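Local coordinates for type VI immunity protein Atu4351 (Agrobacterium fabrum, PDB 6ITW), which probably protects its own cell against the cognate type VI secretion effector, as the immunity (antitoxin) half of an effector-immunity pair, at residues 13-18 with 51-56; 60-65 with 85-90; 112-117 with 206-211; 152-157 with 183-188. All blocks are in the same frame, centred on the assembly; numbering follows the deposited sequence.

Interaction 1 (13-18 with 51-56)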
# COMPACT_ATOMS: atom_id res chain seq x y z
N LYS A 13 -10.08 13.78 11.70
CA LYS A 13 -11.41 14.36 11.50
C LYS A 13 -12.23 13.50 10.53
O LYS A 13 -13.35 13.10 10.84
CB LYS A 13 -11.27 15.79 10.98
CG LYS A 13 -12.58 16.55 10.87
CD LYS A 13 -12.31 17.94 10.30
CE LYS A 13 -13.56 18.80 10.33
NZ LYS A 13 -14.60 18.26 9.43
N ARG A 14 -11.65 13.16 9.38
CA ARG A 14 -12.41 12.44 8.36
C ARG A 14 -12.57 10.95 8.67
O ARG A 14 -13.59 10.37 8.30
CB ARG A 14 -11.76 12.64 7.00
CG ARG A 14 -11.66 14.13 6.65
CD ARG A 14 -10.72 14.41 5.50
NE ARG A 14 -10.92 13.49 4.39
CZ ARG A 14 -10.10 13.39 3.36
NH1 ARG A 14 -9.01 14.16 3.30
NH2 ARG A 14 -10.34 12.51 2.39
N PHE A 15 -11.62 10.31 9.36
CA PHE A 15 -11.69 8.86 9.47
C PHE A 15 -11.91 8.34 10.89
O PHE A 15 -12.19 7.14 11.07
CB PHE A 15 -10.41 8.23 8.87
CG PHE A 15 -10.13 8.68 7.43
CD1 PHE A 15 -11.15 8.70 6.48
CD2 PHE A 15 -8.85 9.09 7.05
CE1 PHE A 15 -10.91 9.11 5.15
CE2 PHE A 15 -8.59 9.50 5.72
CZ PHE A 15 -9.61 9.51 4.77
N GLY A 16 -11.85 9.21 11.90
CA GLY A 16 -11.97 8.77 13.27
C GLY A 16 -10.72 8.03 13.74
O GLY A 16 -9.65 8.10 13.14
N LEU A 17 -10.89 7.29 14.83
CA LEU A 17 -9.79 6.53 15.40
C LEU A 17 -9.57 5.26 14.60
O LEU A 17 -10.54 4.55 14.29
CB LEU A 17 -10.06 6.16 16.85
CG LEU A 17 -10.22 7.30 17.84
CD1 LEU A 17 -10.85 6.77 19.15
CD2 LEU A 17 -8.87 7.92 18.10
N PRO A 18 -8.33 4.90 14.27
CA PRO A 18 -8.09 3.58 13.71
C PRO A 18 -8.65 2.48 14.61
O PRO A 18 -8.28 2.39 15.78
CB PRO A 18 -6.57 3.52 13.59
CG PRO A 18 -6.16 4.97 13.48
CD PRO A 18 -7.11 5.74 14.31
N ILE A 51 -7.64 0.01 11.65
CA ILE A 51 -8.46 -0.06 10.44
C ILE A 51 -9.30 1.20 10.32
O ILE A 51 -9.78 1.74 11.33
CB ILE A 51 -9.35 -1.32 10.48
CG1 ILE A 51 -8.50 -2.58 10.39
CG2 ILE A 51 -10.34 -1.29 9.32
CD1 ILE A 51 -9.30 -3.88 10.48
N TRP A 52 -9.45 1.69 9.09
CA TRP A 52 -10.31 2.81 8.74
C TRP A 52 -11.36 2.37 7.73
O TRP A 52 -11.16 1.39 6.99
CB TRP A 52 -9.48 3.97 8.15
CG TRP A 52 -8.95 4.95 9.18
CD1 TRP A 52 -9.38 5.11 10.47
CD2 TRP A 52 -7.88 5.89 8.99
NE1 TRP A 52 -8.65 6.10 11.10
CE2 TRP A 52 -7.72 6.60 10.21
CE3 TRP A 52 -7.05 6.22 7.91
CZ2 TRP A 52 -6.76 7.60 10.38
CZ3 TRP A 52 -6.10 7.21 8.08
CH2 TRP A 52 -5.96 7.89 9.30
N LYS A 53 -12.50 3.07 7.71
CA LYS A 53 -13.55 2.89 6.69
C LYS A 53 -13.94 1.42 6.53
O LYS A 53 -14.16 0.93 5.42
CB LYS A 53 -13.11 3.48 5.36
CG LYS A 53 -12.73 4.96 5.41
CD LYS A 53 -13.96 5.83 5.30
CE LYS A 53 -14.53 5.82 3.87
NZ LYS A 53 -16.04 5.81 3.89
N GLN A 54 -13.96 0.69 7.64
CA GLN A 54 -14.44 -0.69 7.66
C GLN A 54 -13.56 -1.63 6.83
O GLN A 54 -14.03 -2.65 6.32
CB GLN A 54 -15.90 -0.75 7.20
CG GLN A 54 -16.87 0.11 8.05
CD GLN A 54 -18.31 -0.10 7.63
OE1 GLN A 54 -18.87 -1.20 7.78
NE2 GLN A 54 -18.92 0.94 7.06
N GLY A 55 -12.27 -1.32 6.72
CA GLY A 55 -11.33 -2.17 6.01
C GLY A 55 -10.86 -1.61 4.69
O GLY A 55 -10.04 -2.25 4.02
N TYR A 56 -11.34 -0.43 4.30
CA TYR A 56 -10.91 0.18 3.04
C TYR A 56 -9.42 0.51 3.06
O TYR A 56 -8.78 0.56 2.00
CB TYR A 56 -11.75 1.43 2.79
CG TYR A 56 -11.73 1.97 1.39
CD1 TYR A 56 -12.64 1.52 0.43
CD2 TYR A 56 -10.80 2.94 1.02
CE1 TYR A 56 -12.63 2.03 -0.87
CE2 TYR A 56 -10.78 3.46 -0.26
CZ TYR A 56 -11.70 2.99 -1.20
OH TYR A 56 -11.67 3.50 -2.47
O HOH W 1 -12.98 5.17 9.10
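Phe-15, the last helical residue of helix 9-15, lies across the indole of Trp-52. Its CB stands 3.3 Å from the centroid of the Trp-52 five-membered ring, almost on the ring normal, a CH-pi contact over the face. CG, anti to the carbonyl carbon (chi1 -54°), lies nearest CD2 and CE3 of the indole, and Phe-15 CD2 then reaches Trp-52 CZ3 at 3.5 Å. CE2 also stays near CZ3, while CD1, on the other flank, meets Lys-53 CD at 4.2 Å. The two aromatic planes are inclined at 44°, an oblique pair.

Past the helix end the chain turns through Gly-16, whose phi is positive, and its O accepts from Trp-52 NE1 at 3.0 Å. That bond is bent, 139° at the hydrogen, with the donor above the carbonyl plane. Pro-18 lies alongside the indole, its CG 3.6 Å from Trp-52 NE1. A water accepts from Lys-53 N and donates to Phe-15 O, a second polar link between the two segments.

Within the GAD-like domain the contact joins helix 9-15 to strand 49-52, an outermost strand of the mixed sheet. Phe-43 of helix 38-47 and Val-136 of helix 128-137 also pack on Trp-52, and Phe-59 meets it edge-to-face.

Interaction 2 (60-65 with 85-90)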
# COMPACT_ATOMS: atom_id res chain seq x y z
N CYS A 60 -0.12 -1.03 8.91
CA CYS A 60 0.63 -2.24 9.20
C CYS A 60 2.00 -1.87 9.76
O CYS A 60 2.52 -0.78 9.52
CB CYS A 60 0.79 -3.12 7.95
SG CYS A 60 1.79 -2.39 6.59
N ASN A 61 2.57 -2.81 10.50
CA ASN A 61 3.93 -2.66 10.98
C ASN A 61 4.92 -2.93 9.85
O ASN A 61 4.98 -4.06 9.36
CB ASN A 61 4.16 -3.61 12.16
CG ASN A 61 5.48 -3.36 12.87
OD1 ASN A 61 6.51 -3.08 12.24
ND2 ASN A 61 5.45 -3.46 14.21
N PRO A 62 5.71 -1.93 9.42
CA PRO A 62 6.65 -2.16 8.30
C PRO A 62 7.57 -3.33 8.51
O PRO A 62 7.96 -4.01 7.56
CB PRO A 62 7.46 -0.86 8.22
CG PRO A 62 6.77 0.11 9.10
CD PRO A 62 5.93 -0.63 10.07
N GLU A 63 7.96 -3.57 9.77
CA GLU A 63 8.82 -4.69 10.07
C GLU A 63 8.17 -6.02 9.69
O GLU A 63 8.84 -6.91 9.17
CB GLU A 63 9.20 -4.66 11.56
CG GLU A 63 10.35 -5.60 11.92
CD GLU A 63 11.69 -5.20 11.28
OE1 GLU A 63 11.81 -4.08 10.71
OE2 GLU A 63 12.63 -6.01 11.37
N LYS A 64 6.85 -6.14 9.88
CA LYS A 64 6.16 -7.41 9.64
C LYS A 64 5.97 -7.70 8.15
O LYS A 64 5.83 -8.87 7.78
CB LYS A 64 4.82 -7.43 10.38
CG LYS A 64 5.01 -7.56 11.91
CD LYS A 64 3.76 -7.26 12.75
CE LYS A 64 2.65 -8.28 12.52
NZ LYS A 64 1.64 -8.25 13.64
N TYR A 65 5.98 -6.67 7.30
CA TYR A 65 5.74 -6.83 5.87
C TYR A 65 6.96 -6.52 5.00
O TYR A 65 6.80 -6.36 3.78
CB TYR A 65 4.55 -5.95 5.45
CG TYR A 65 3.24 -6.44 6.05
CD1 TYR A 65 2.89 -6.11 7.36
CD2 TYR A 65 2.37 -7.25 5.32
CE1 TYR A 65 1.70 -6.56 7.94
CE2 TYR A 65 1.18 -7.71 5.89
CZ TYR A 65 0.85 -7.36 7.20
OH TYR A 65 -0.32 -7.79 7.76
N HIS A 85 9.50 1.21 2.92
CA HIS A 85 8.86 0.70 4.13
C HIS A 85 7.36 0.69 3.95
O HIS A 85 6.76 1.74 3.67
CB HIS A 85 9.28 1.55 5.33
CG HIS A 85 10.76 1.81 5.36
ND1 HIS A 85 11.67 0.80 5.61
CD2 HIS A 85 11.48 2.92 5.10
CE1 HIS A 85 12.89 1.30 5.53
NE2 HIS A 85 12.80 2.59 5.23
N ALA A 86 6.75 -0.48 4.13
CA ALA A 86 5.31 -0.64 3.98
C ALA A 86 4.60 -0.08 5.21
O ALA A 86 4.84 -0.53 6.34
CB ALA A 86 4.96 -2.12 3.80
N LEU A 87 3.71 0.89 5.00
CA LEU A 87 3.02 1.56 6.11
C LEU A 87 1.57 1.12 6.28
O LEU A 87 1.05 1.19 7.40
CB LEU A 87 3.05 3.08 5.92
CG LEU A 87 4.43 3.68 5.66
CD1 LEU A 87 4.33 5.18 5.46
CD2 LEU A 87 5.41 3.34 6.79
N GLY A 88 0.92 0.68 5.21
CA GLY A 88 -0.47 0.25 5.27
C GLY A 88 -0.90 -0.23 3.90
O GLY A 88 -0.15 -0.13 2.92
N PHE A 89 -2.13 -0.75 3.82
CA PHE A 89 -2.62 -1.16 2.51
C PHE A 89 -4.13 -1.09 2.41
O PHE A 89 -4.86 -1.28 3.39
CB PHE A 89 -2.13 -2.58 2.13
CG PHE A 89 -2.12 -3.56 3.29
CD1 PHE A 89 -3.24 -4.33 3.58
CD2 PHE A 89 -0.96 -3.74 4.05
CE1 PHE A 89 -3.21 -5.27 4.61
CE2 PHE A 89 -0.92 -4.68 5.08
CZ PHE A 89 -2.05 -5.43 5.37
N SER A 90 -4.61 -0.82 1.20
CA SER A 90 -6.02 -0.92 0.87
C SER A 90 -6.58 -2.30 1.17
O SER A 90 -5.84 -3.23 1.52
CB SER A 90 -6.24 -0.62 -0.61
OG SER A 90 -5.95 -1.77 -1.40
O HOH W 2 8.35 -2.78 5.25
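Cys-60 and Pro-62 lie against strand 84-90, and Tyr-65 reaches it through CB on Ala-86 and through its ring on Phe-89. Cys-60 N donates to Leu-87 O at 2.9 Å. The Cys-60 thiol, with SG between the backbone N and the carbonyl carbon (chi1 65°), comes 3.5 Å from Gly-88 N, while its CB touches Phe-89 CE2 at 3.7 Å. SG also lies obliquely beside the Phe-89 ring, a Cys sulfur-aromatic contact. Pro-62 CB sits 3.2 Å from Ala-86 O, and Pro-62 CG reaches Leu-87 CD2.

Phe-89 turns its edge to the face of Tyr-65: the centroids are 5.3 Å apart, the planes at 60°, and CE2 stands over the rim of the tyrosine ring. Tyr-65 CB packs on Ala-86 CB at 4.2 Å. A water bridges the two backbones, donating to Pro-62 O and accepting from Ala-86 N.

Segment 60-65 is the connection from strand 57-59 to helix 66-73 in the GAD-like domain, and Tyr-65 is the N-cap residue of that helix. The turn begins as an Asx turn, Asn-61 OD1 accepting from Glu-63 N at 2.9 Å. Asn-61 ND2 in turn bonds Asp-28. On the strand, Leu-87 and Gly-88 together face Leu-96 in a classic beta bulge. Further out, Leu-194 and Met-197 of helix 193-200 cover Tyr-65, Ala-193 and Met-197 touch Phe-89, and His-85 NE2 bonds Glu-100.

Interaction 3 (112-117 with 206-211)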
# COMPACT_ATOMS: atom_id res chain seq x y z
N HIS A 112 0.11 -5.88 -10.13
CA HIS A 112 1.56 -5.95 -10.35
C HIS A 112 2.10 -4.64 -10.92
O HIS A 112 2.82 -4.64 -11.92
CB HIS A 112 1.95 -7.13 -11.23
CG HIS A 112 2.04 -8.42 -10.48
ND1 HIS A 112 3.23 -9.09 -10.30
CD2 HIS A 112 1.10 -9.13 -9.82
CE1 HIS A 112 3.01 -10.18 -9.58
NE2 HIS A 112 1.73 -10.23 -9.28
N ARG A 113 1.78 -3.53 -10.25
CA ARG A 113 2.21 -2.21 -10.67
C ARG A 113 2.83 -1.46 -9.49
O ARG A 113 2.52 -1.73 -8.32
CB ARG A 113 1.03 -1.41 -11.27
CG ARG A 113 0.37 -2.15 -12.43
CD ARG A 113 -0.82 -1.41 -13.03
NE ARG A 113 -1.52 -2.32 -13.92
CZ ARG A 113 -2.71 -2.13 -14.49
NH1 ARG A 113 -3.42 -1.03 -14.29
NH2 ARG A 113 -3.19 -3.09 -15.28
N VAL A 114 3.75 -0.55 -9.79
CA VAL A 114 4.36 0.32 -8.80
C VAL A 114 4.25 1.75 -9.32
O VAL A 114 4.41 1.99 -10.52
CB VAL A 114 5.83 -0.04 -8.51
CG1 VAL A 114 6.44 0.92 -7.47
CG2 VAL A 114 5.96 -1.48 -8.02
N THR A 115 4.00 2.69 -8.42
CA THR A 115 3.87 4.09 -8.80
C THR A 115 4.62 5.00 -7.83
O THR A 115 4.52 4.85 -6.61
CB THR A 115 2.40 4.53 -8.87
OG1 THR A 115 1.71 4.10 -7.68
CG2 THR A 115 1.72 3.92 -10.09
N CYS A 116 5.36 5.96 -8.37
CA CYS A 116 6.13 6.90 -7.56
C CYS A 116 6.14 8.28 -8.20
O CYS A 116 6.61 8.45 -9.33
CB CYS A 116 7.56 6.40 -7.36
SG CYS A 116 8.34 6.99 -5.84
N ARG A 117 5.62 9.27 -7.48
CA ARG A 117 5.56 10.64 -7.98
C ARG A 117 6.90 11.35 -7.85
O ARG A 117 7.25 12.19 -8.68
CB ARG A 117 4.48 11.43 -7.24
CG ARG A 117 3.08 10.87 -7.40
CD ARG A 117 2.08 11.95 -7.77
NE ARG A 117 0.78 11.40 -8.15
CZ ARG A 117 -0.37 12.05 -8.01
NH1 ARG A 117 -0.39 13.28 -7.50
NH2 ARG A 117 -1.51 11.47 -8.38
N PHE A 206 6.81 -6.71 -11.75
CA PHE A 206 6.03 -5.49 -11.52
C PHE A 206 6.45 -4.42 -12.51
O PHE A 206 7.64 -4.25 -12.79
CB PHE A 206 6.24 -4.95 -10.11
CG PHE A 206 5.53 -5.73 -9.07
CD1 PHE A 206 6.00 -6.99 -8.69
CD2 PHE A 206 4.40 -5.22 -8.45
CE1 PHE A 206 5.34 -7.72 -7.72
CE2 PHE A 206 3.73 -5.94 -7.49
CZ PHE A 206 4.20 -7.19 -7.12
N THR A 207 5.49 -3.66 -13.00
CA THR A 207 5.77 -2.56 -13.92
C THR A 207 5.63 -1.23 -13.21
O THR A 207 4.60 -0.96 -12.58
CB THR A 207 4.85 -2.61 -15.14
OG1 THR A 207 5.18 -3.77 -15.91
CG2 THR A 207 5.05 -1.37 -15.99
N LEU A 208 6.67 -0.40 -13.31
CA LEU A 208 6.67 0.94 -12.76
C LEU A 208 6.00 1.90 -13.72
O LEU A 208 6.31 1.90 -14.92
CB LEU A 208 8.10 1.40 -12.48
CG LEU A 208 8.36 2.87 -12.14
CD1 LEU A 208 7.80 3.20 -10.76
CD2 LEU A 208 9.86 3.13 -12.18
N TYR A 209 5.08 2.71 -13.21
CA TYR A 209 4.35 3.67 -14.02
C TYR A 209 4.62 5.09 -13.55
O TYR A 209 4.83 5.34 -12.36
CB TYR A 209 2.85 3.42 -13.98
CG TYR A 209 2.40 2.27 -14.81
CD1 TYR A 209 2.53 0.96 -14.37
CD2 TYR A 209 1.81 2.49 -16.05
CE1 TYR A 209 2.10 -0.10 -15.14
CE2 TYR A 209 1.37 1.43 -16.83
CZ TYR A 209 1.52 0.14 -16.38
OH TYR A 209 1.09 -0.91 -17.16
N ASP A 210 4.57 6.01 -14.50
CA ASP A 210 4.78 7.43 -14.25
C ASP A 210 3.40 8.09 -14.22
O ASP A 210 2.79 8.33 -15.26
CB ASP A 210 5.68 8.01 -15.34
CG ASP A 210 6.00 9.49 -15.14
OD1 ASP A 210 5.19 10.20 -14.51
OD2 ASP A 210 7.06 9.93 -15.64
N THR A 211 2.90 8.38 -13.01
CA THR A 211 1.63 9.08 -12.85
C THR A 211 1.79 10.59 -12.78
O THR A 211 0.87 11.29 -12.34
CB THR A 211 0.88 8.56 -11.61
OG1 THR A 211 1.73 8.65 -10.46
CG2 THR A 211 0.48 7.11 -11.82
O HOH W 3 0.03 8.43 -7.89
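A parallel strand pair, 113-116 with 207-209, joins the C-terminal part of the chain to the mixed sheet, whose other neighbouring strands run antiparallel. Val-114 is gripped through both backbone polar atoms: its N donates to Thr-207 O and its O accepts from Tyr-209 N, each at 2.9 Å. Thr-207 N bonds His-112 O at 3.0 Å.

At the start of the pair the His-112 and Phe-206 rings form an offset stack, centroids 4.3 Å apart and planes at 25°, with ND1 over the rim of the phenyl ring. The same ND1 is bonded to Pro-205 O, which holds the imidazole in place. Val-114 CG2 packs on Phe-206 CB at 4.1 Å. On the face carrying Arg-113, Thr-115 and Tyr-209, the extended arginine chain passes the phenol, CG lying 3.8 Å from Tyr-209 CE1. Farther on, Thr-115 CG2 meets Thr-211 CG2 at 3.8 Å, and a water links Arg-117 NE to Thr-211 OG1.

His-112 and Arg-113 face Asn-108 in a G1 beta bulge, at the turn from strand 103-108. Strand 218-221 flanks 207-209 on its other edge, and helix 66-73 covers Val-114 and Phe-206 through Leu-73 and Ala-72.

Interaction 4 (152-157 with 183-188)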
# COMPACT_ATOMS: atom_id res chain seq x y z
N LYS A 152 -16.75 -2.02 -12.56
CA LYS A 152 -17.55 -1.63 -11.41
C LYS A 152 -16.81 -1.93 -10.11
O LYS A 152 -16.30 -3.04 -9.92
CB LYS A 152 -18.90 -2.35 -11.49
CG LYS A 152 -19.62 -2.57 -10.17
CD LYS A 152 -20.06 -1.28 -9.48
CE LYS A 152 -20.83 -1.60 -8.20
NZ LYS A 152 -21.88 -2.63 -8.47
N LEU A 153 -16.74 -0.94 -9.23
CA LEU A 153 -15.98 -1.07 -7.99
C LEU A 153 -16.48 -2.24 -7.14
O LEU A 153 -17.67 -2.59 -7.15
CB LEU A 153 -16.06 0.24 -7.21
CG LEU A 153 -15.46 1.40 -8.03
CD1 LEU A 153 -15.45 2.69 -7.24
CD2 LEU A 153 -14.05 1.07 -8.45
N MSE A 154 -15.55 -2.88 -6.42
CA MSE A 154 -15.90 -4.10 -5.68
C MSE A 154 -16.01 -3.97 -4.15
O MSE A 154 -16.60 -4.86 -3.51
CB MSE A 154 -14.89 -5.22 -5.99
CG MSE A 154 -14.90 -5.70 -7.41
SE MSE A 154 -13.86 -7.36 -7.60
CE MSE A 154 -12.08 -6.59 -7.57
N PHE A 155 -15.45 -2.91 -3.54
CA PHE A 155 -15.33 -2.91 -2.08
C PHE A 155 -16.68 -3.08 -1.38
O PHE A 155 -16.83 -3.95 -0.52
CB PHE A 155 -14.63 -1.66 -1.55
CG PHE A 155 -14.52 -1.65 -0.04
CD1 PHE A 155 -13.59 -2.45 0.60
CD2 PHE A 155 -15.38 -0.88 0.74
CE1 PHE A 155 -13.49 -2.47 2.00
CE2 PHE A 155 -15.29 -0.89 2.13
CZ PHE A 155 -14.34 -1.69 2.76
N ASN A 156 -17.66 -2.23 -1.71
CA ASN A 156 -18.94 -2.25 -0.98
C ASN A 156 -19.61 -3.62 -1.04
O ASN A 156 -20.05 -4.15 -0.01
CB ASN A 156 -19.87 -1.18 -1.51
CG ASN A 156 -19.41 0.21 -1.13
OD1 ASN A 156 -18.57 0.38 -0.25
ND2 ASN A 156 -19.93 1.21 -1.82
N ARG A 157 -19.66 -4.23 -2.22
CA ARG A 157 -20.25 -5.56 -2.32
C ARG A 157 -19.43 -6.58 -1.52
O ARG A 157 -20.00 -7.48 -0.90
CB ARG A 157 -20.37 -5.98 -3.78
CG ARG A 157 -21.39 -5.18 -4.58
CD ARG A 157 -21.41 -5.62 -6.05
NE ARG A 157 -20.31 -5.01 -6.79
CZ ARG A 157 -19.74 -5.55 -7.86
NH1 ARG A 157 -20.14 -6.72 -8.33
NH2 ARG A 157 -18.73 -4.92 -8.46
N LEU A 183 -11.79 -11.49 -12.41
CA LEU A 183 -11.82 -10.32 -11.54
C LEU A 183 -13.29 -9.94 -11.35
O LEU A 183 -13.83 -9.04 -11.99
CB LEU A 183 -11.01 -9.19 -12.16
CG LEU A 183 -10.25 -8.25 -11.24
CD1 LEU A 183 -9.17 -9.02 -10.51
CD2 LEU A 183 -9.67 -7.10 -12.07
N THR A 184 -13.97 -10.70 -10.48
CA THR A 184 -15.35 -10.45 -10.08
C THR A 184 -15.49 -10.75 -8.59
O THR A 184 -14.69 -11.50 -8.02
CB THR A 184 -16.37 -11.31 -10.87
OG1 THR A 184 -16.05 -12.70 -10.70
CG2 THR A 184 -16.35 -10.97 -12.35
N VAL A 185 -16.52 -10.16 -7.98
CA VAL A 185 -16.75 -10.33 -6.54
C VAL A 185 -16.89 -11.80 -6.18
O VAL A 185 -16.44 -12.22 -5.11
CB VAL A 185 -17.98 -9.52 -6.07
CG1 VAL A 185 -17.80 -8.05 -6.40
CG2 VAL A 185 -19.26 -10.06 -6.67
N GLU A 186 -17.46 -12.61 -7.07
CA GLU A 186 -17.67 -14.02 -6.75
C GLU A 186 -16.35 -14.76 -6.55
O GLU A 186 -16.31 -15.74 -5.81
CB GLU A 186 -18.48 -14.70 -7.86
CG GLU A 186 -19.93 -14.23 -8.01
CD GLU A 186 -20.07 -12.88 -8.74
OE1 GLU A 186 -19.06 -12.36 -9.29
OE2 GLU A 186 -21.20 -12.33 -8.75
N ASN A 187 -15.27 -14.32 -7.21
CA ASN A 187 -13.98 -14.99 -7.11
C ASN A 187 -13.10 -14.40 -6.00
O ASN A 187 -11.95 -14.84 -5.84
CB ASN A 187 -13.28 -14.91 -8.48
CG ASN A 187 -11.98 -15.72 -8.54
OD1 ASN A 187 -11.89 -16.83 -8.01
ND2 ASN A 187 -10.97 -15.15 -9.20
N MSE A 188 -13.59 -13.43 -5.25
CA MSE A 188 -12.81 -12.82 -4.18
C MSE A 188 -13.07 -13.49 -2.80
O MSE A 188 -14.20 -13.90 -2.50
CB MSE A 188 -13.14 -11.33 -4.10
CG MSE A 188 -12.99 -10.58 -5.43
SE MSE A 188 -11.16 -10.60 -6.14
CE MSE A 188 -10.34 -9.25 -4.98
O HOH W 4 -17.93 -8.53 -9.98
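Selenomethionine Met-154 and Val-185 form the buried apolar part of this contact with selenomethionine Met-188, the side chains of Met-154 and Val-185 sliding past each other in opposite directions. Met-154 CG lies 3.9 Å from Val-185 CG1. The selenium beyond it stands 3.9 Å from Thr-184 C and 4.0 Å from CG of Met-188, which crosses Met-154 at about a right angle. A bend at chi3 (-78°) carries Met-154 CE to Met-188 CE at 4.1 Å, and toward Leu-183 CG. Both selenomethionines are buried, and Met-154 supplies most of the apolar contact on its segment.

The other part is more exposed, though it holds the closest approach. Arg-157 lays one face of its guanidinium on Val-185, with CG1 3.3 Å from NH1 and off toward the rim of the group. Its NH2 donates to Leu-153 O at 2.9 Å, nearly straight (169°) and close to the guanidinium plane, and pairs with Asp-148 in a salt bridge. Both partners grip NH2, which helps fix the rotation of the group. The loose side is at NH1, which gives a long bond to a water 3.3 Å away that also accepts from Val-185 N. The direct contacts between the segments are van der Waals, and this water supplies the polar link.

In the family region of the Tdi1 C-terminal part, the contact joins the start of helix 155-162 to the 3-10 turn 185-187 leading into strand 188-192. Leu-158 of that helix touches Val-185 and Met-188, and Pro-173 of strand 169-173 lies on Met-188.

How the interactions relate
Interactions 1, 2 and 3 all reach the same mixed sheet: interaction 1 at outermost strand 49-52, interaction 2 deeper in, and interaction 3 where strand 207-209 is added. Interaction 2 is wholly buried; the other three are partly buried. Interactions 1 and 3 lie on opposite sides of the chain's centre, their centres about 26 Å apart. Interaction 3 relies most on backbone hydrogen bonds, interactions 1 and 2 on aromatic packing with one direct bond each, and interaction 4 on selenomethionine and valine packing plus a guanidinium face laid on the valine. Interaction 4 is nested in the loop closed by interaction 3, yet touches interaction 1, where Phe-155 packs against the 53-56 backbone and meets Tyr-56 edge-to-face.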